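PDB 6FCG: glycoside hydrolase, GH17 family from Formosa sp. Hel1_33_131, which is an endo-acting laminarinase, probably hydrolysing internal beta-1,3-glucosidic bonds of the algal storage glucan laminarin. Local coordinates for residues Pro252-Val257 and Lys278-Ser283. Sequence-based numbering, arbitrary orientation.
Sequences PIFWGV and KTYAVS
Phe254 and Tyr280 mark the closest backbone approach between the loop 252-257 and the helical segment 278-283, with their CA atoms 7.5 Å apart, a spacing that no hydrogen bond crosses and that the two aromatic side chains bridge. Both CB atoms point toward the opposing segment, and the rings meet in an offset face-to-face stack: the centroids lie 4.3 Å apart and the planes are inclined at 25°. The overlap is off-centre, since Phe254 CD2 sits over the Tyr280 ring near its rim, 3.6 Å from Tyr280 CD1 and 3.7 Å from Tyr280 CE1. The long axes of the two side chains run nearly at right angles. Tyr280 reaches across because its CG stands anti to the backbone N (chi1 -173°), while the other face of the Phe254 ring is backed by CB of Trp255, so the phenyl group is held between the two. GH17 enzymes belong to the TIM-barrel clan, and both segments fall in the connection between the parallel strands 238-241 and 301-305, so the stack ties helix 266-294 to the loop that follows helix 244-250; the centre of the contact lies about 19 Å from the centre of the chain. Tyr280 OH is hydrogen-bonded to Asp247 OD2 and to Asn251 ND2, two bonds that probably restrain the ring against Phe254. A leucine in its place would probably leave Asp247 and Asn251 without their shared hydroxyl partner and Phe254 without a flat ring to stack on. On the loop side, a backbone bond of 3.0 Å from Trp255 N to Pro252 O closes the turn that carries Phe254.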
ATOM      1  N   PRO A 252      -9.877  18.519  -4.059  1.00 29.93           N
ATOM      2  CA  PRO A 252      -9.159  18.504  -5.332  1.00 28.91           C
ATOM      3  C   PRO A 252      -9.973  18.508  -6.609  1.00 27.83           C
ATOM      4  O   PRO A 252      -9.380  18.323  -7.685  1.00 28.16           O
ATOM      5  CB  PRO A 252      -8.322  17.223  -5.226  1.00 28.58           C
ATOM      6  CG  PRO A 252      -9.116  16.327  -4.356  1.00 30.41           C
ATOM      7  CD  PRO A 252      -9.923  17.190  -3.419  1.00 29.06           C
ATOM      8  N   ILE A 253     -11.274  18.768  -6.540  1.00 29.22           N
ATOM      9  CA  ILE A 253     -12.157  18.597  -7.711  1.00 33.08           C
ATOM     10  C   ILE A 253     -11.787  19.531  -8.882  1.00 32.06           C
ATOM     11  O   ILE A 253     -12.003  19.185 -10.038  1.00 33.12           O
ATOM     12  CB  ILE A 253     -13.660  18.669  -7.348  1.00 39.18           C
ATOM     13  CG1 ILE A 253     -14.168  17.461  -6.499  1.00 44.85           C
ATOM     14  CG2 ILE A 253     -14.542  18.705  -8.595  1.00 41.46           C
ATOM     15  CD1 ILE A 253     -13.307  16.918  -5.354  1.00 46.34           C
ATOM     16  N   PHE A 254     -11.152  20.660  -8.581  1.00 31.78           N
ATOM     17  CA  PHE A 254     -10.692  21.662  -9.574  1.00 28.67           C
ATOM     18  C   PHE A 254      -9.295  21.393 -10.150  1.00 26.55           C
ATOM     19  O   PHE A 254      -8.870  22.042 -11.101  1.00 25.94           O
ATOM     20  CB  PHE A 254     -10.687  23.066  -8.906  1.00 28.85           C
ATOM     21  CG  PHE A 254      -9.514  23.293  -7.989  1.00 29.11           C
ATOM     22  CD1 PHE A 254      -8.318  23.808  -8.488  1.00 29.16           C
ATOM     23  CD2 PHE A 254      -9.575  22.943  -6.645  1.00 29.06           C
ATOM     24  CE1 PHE A 254      -7.224  23.991  -7.661  1.00 29.13           C
ATOM     25  CE2 PHE A 254      -8.473  23.119  -5.815  1.00 28.84           C
ATOM     26  CZ  PHE A 254      -7.301  23.647  -6.325  1.00 28.52           C
ATOM     27  N   TRP A 255      -8.562  20.469  -9.539  1.00 25.15           N
ATOM     28  CA  TRP A 255      -7.123  20.318  -9.792  1.00 22.92           C
ATOM     29  C   TRP A 255      -6.833  19.057 -10.598  1.00 22.14           C
ATOM     30  O   TRP A 255      -7.138  17.947 -10.160  1.00 21.13           O
ATOM     31  CB  TRP A 255      -6.388  20.247  -8.453  1.00 22.73           C
ATOM     32  CG  TRP A 255      -4.918  20.060  -8.559  1.00 21.48           C
ATOM     33  CD1 TRP A 255      -4.219  18.968  -8.171  1.00 21.47           C
ATOM     34  CD2 TRP A 255      -3.983  20.974  -9.086  1.00 20.63           C
ATOM     35  NE1 TRP A 255      -2.913  19.142  -8.434  1.00 21.84           N
ATOM     36  CE2 TRP A 255      -2.737  20.374  -9.001  1.00 21.98           C
ATOM     37  CE3 TRP A 255      -4.079  22.242  -9.641  1.00 21.64           C
ATOM     38  CZ2 TRP A 255      -1.568  21.003  -9.439  1.00 22.94           C
ATOM     39  CZ3 TRP A 255      -2.929  22.867 -10.076  1.00 21.70           C
ATOM     40  CH2 TRP A 255      -1.694  22.247  -9.980  1.00 22.29           C
ATOM     41  N   GLY A 256      -6.253  19.245 -11.771  1.00 23.48           N
ATOM     42  CA  GLY A 256      -5.801  18.148 -12.583  1.00 25.82           C
ATOM     43  C   GLY A 256      -5.647  18.496 -14.044  1.00 29.22           C
ATOM     44  O   GLY A 256      -5.725  19.659 -14.442  1.00 27.68           O
ATOM     45  N   VAL A 257      -5.350  17.461 -14.823  1.00 34.71           N
ATOM     46  CA  VAL A 257      -5.420  17.503 -16.284  1.00 37.53           C
ATOM     47  C   VAL A 257      -6.622  16.634 -16.615  1.00 36.33           C
ATOM     48  O   VAL A 257      -6.644  15.444 -16.262  1.00 37.28           O
ATOM     49  CB  VAL A 257      -4.131  16.950 -16.914  1.00 38.47           C
ATOM     50  CG1 VAL A 257      -4.201  17.011 -18.425  1.00 39.52           C
ATOM     51  CG2 VAL A 257      -2.937  17.751 -16.432  1.00 38.98           C
ATOM     52  N   LYS A 278      -6.464  29.733  -9.984  1.00 26.25           N
ATOM     53  CA  LYS A 278      -6.763  31.157  -9.853  1.00 27.83           C
ATOM     54  C   LYS A 278      -8.268  31.375  -9.739  1.00 28.48           C
ATOM     55  O   LYS A 278      -8.744  32.046  -8.847  1.00 27.30           O
ATOM     56  CB  LYS A 278      -6.213  31.923 -11.043  1.00 30.85           C
ATOM     57  CG  LYS A 278      -6.691  33.358 -11.180  1.00 32.80           C
ATOM     58  CD  LYS A 278      -7.114  33.606 -12.614  1.00 37.79           C
ATOM     59  CE  LYS A 278      -7.265  35.096 -12.848  1.00 45.14           C
ATOM     60  NZ  LYS A 278      -7.840  35.431 -14.178  1.00 48.71           N
ATOM     61  N   THR A 279      -9.015  30.784 -10.641  1.00 29.90           N
ATOM     62  CA  THR A 279     -10.461  30.930 -10.649  1.00 30.93           C
ATOM     63  C   THR A 279     -11.127  30.453  -9.375  1.00 30.42           C
ATOM     64  O   THR A 279     -12.140  31.020  -8.924  1.00 31.82           O
ATOM     65  CB  THR A 279     -10.950  30.117 -11.876  1.00 32.09           C
ATOM     66  OG1 THR A 279     -10.916  30.962 -13.029  1.00 32.82           O
ATOM     67  CG2 THR A 279     -12.309  29.533 -11.664  1.00 32.07           C
ATOM     68  N   TYR A 280     -10.578  29.383  -8.816  1.00 27.84           N
ATOM     69  CA  TYR A 280     -11.064  28.846  -7.560  1.00 25.43           C
ATOM     70  C   TYR A 280     -10.963  29.884  -6.443  1.00 23.90           C
ATOM     71  O   TYR A 280     -11.882  30.046  -5.660  1.00 23.80           O
ATOM     72  CB  TYR A 280     -10.232  27.617  -7.231  1.00 27.19           C
ATOM     73  CG  TYR A 280     -10.682  26.819  -6.060  1.00 25.62           C
ATOM     74  CD1 TYR A 280     -11.694  25.867  -6.197  1.00 26.15           C
ATOM     75  CD2 TYR A 280     -10.071  26.975  -4.835  1.00 25.26           C
ATOM     76  CE1 TYR A 280     -12.102  25.109  -5.117  1.00 26.53           C
ATOM     77  CE2 TYR A 280     -10.465  26.224  -3.739  1.00 27.14           C
ATOM     78  CZ  TYR A 280     -11.476  25.287  -3.876  1.00 26.72           C
ATOM     79  OH  TYR A 280     -11.863  24.553  -2.772  1.00 26.02           O
ATOM     80  N   ALA A 281      -9.820  30.561  -6.362  1.00 23.36           N
ATOM     81  CA  ALA A 281      -9.605  31.641  -5.381  1.00 23.61           C
ATOM     82  C   ALA A 281     -10.565  32.798  -5.598  1.00 22.01           C
ATOM     83  O   ALA A 281     -11.112  33.342  -4.637  1.00 22.06           O
ATOM     84  CB  ALA A 281      -8.154  32.152  -5.423  1.00 23.89           C
ATOM     85  N   VAL A 282     -10.769  33.145  -6.856  1.00 20.22           N
ATOM     86  CA  VAL A 282     -11.673  34.213  -7.186  1.00 20.81           C
ATOM     87  C   VAL A 282     -13.091  33.858  -6.682  1.00 21.26           C
ATOM     88  O   VAL A 282     -13.779  34.703  -6.114  1.00 19.77           O
ATOM     89  CB  VAL A 282     -11.700  34.528  -8.709  1.00 20.51           C
ATOM     90  CG1 VAL A 282     -12.684  35.651  -9.004  1.00 20.33           C
ATOM     91  CG2 VAL A 282     -10.323  34.916  -9.227  1.00 19.68           C
ATOM     92  N   SER A 283     -13.506  32.613  -6.890  1.00 22.93           N
ATOM     93  CA  SER A 283     -14.833  32.141  -6.443  1.00 23.10           C
ATOM     94  C   SER A 283     -15.026  32.242  -4.953  1.00 22.81           C
ATOM     95  O   SER A 283     -16.123  32.611  -4.501  1.00 20.47           O
ATOM     96  CB  SER A 283     -15.082  30.677  -6.836  1.00 24.25           C
ATOM     97  OG  SER A 283     -15.575  30.599  -8.146  1.00 27.01           O
TER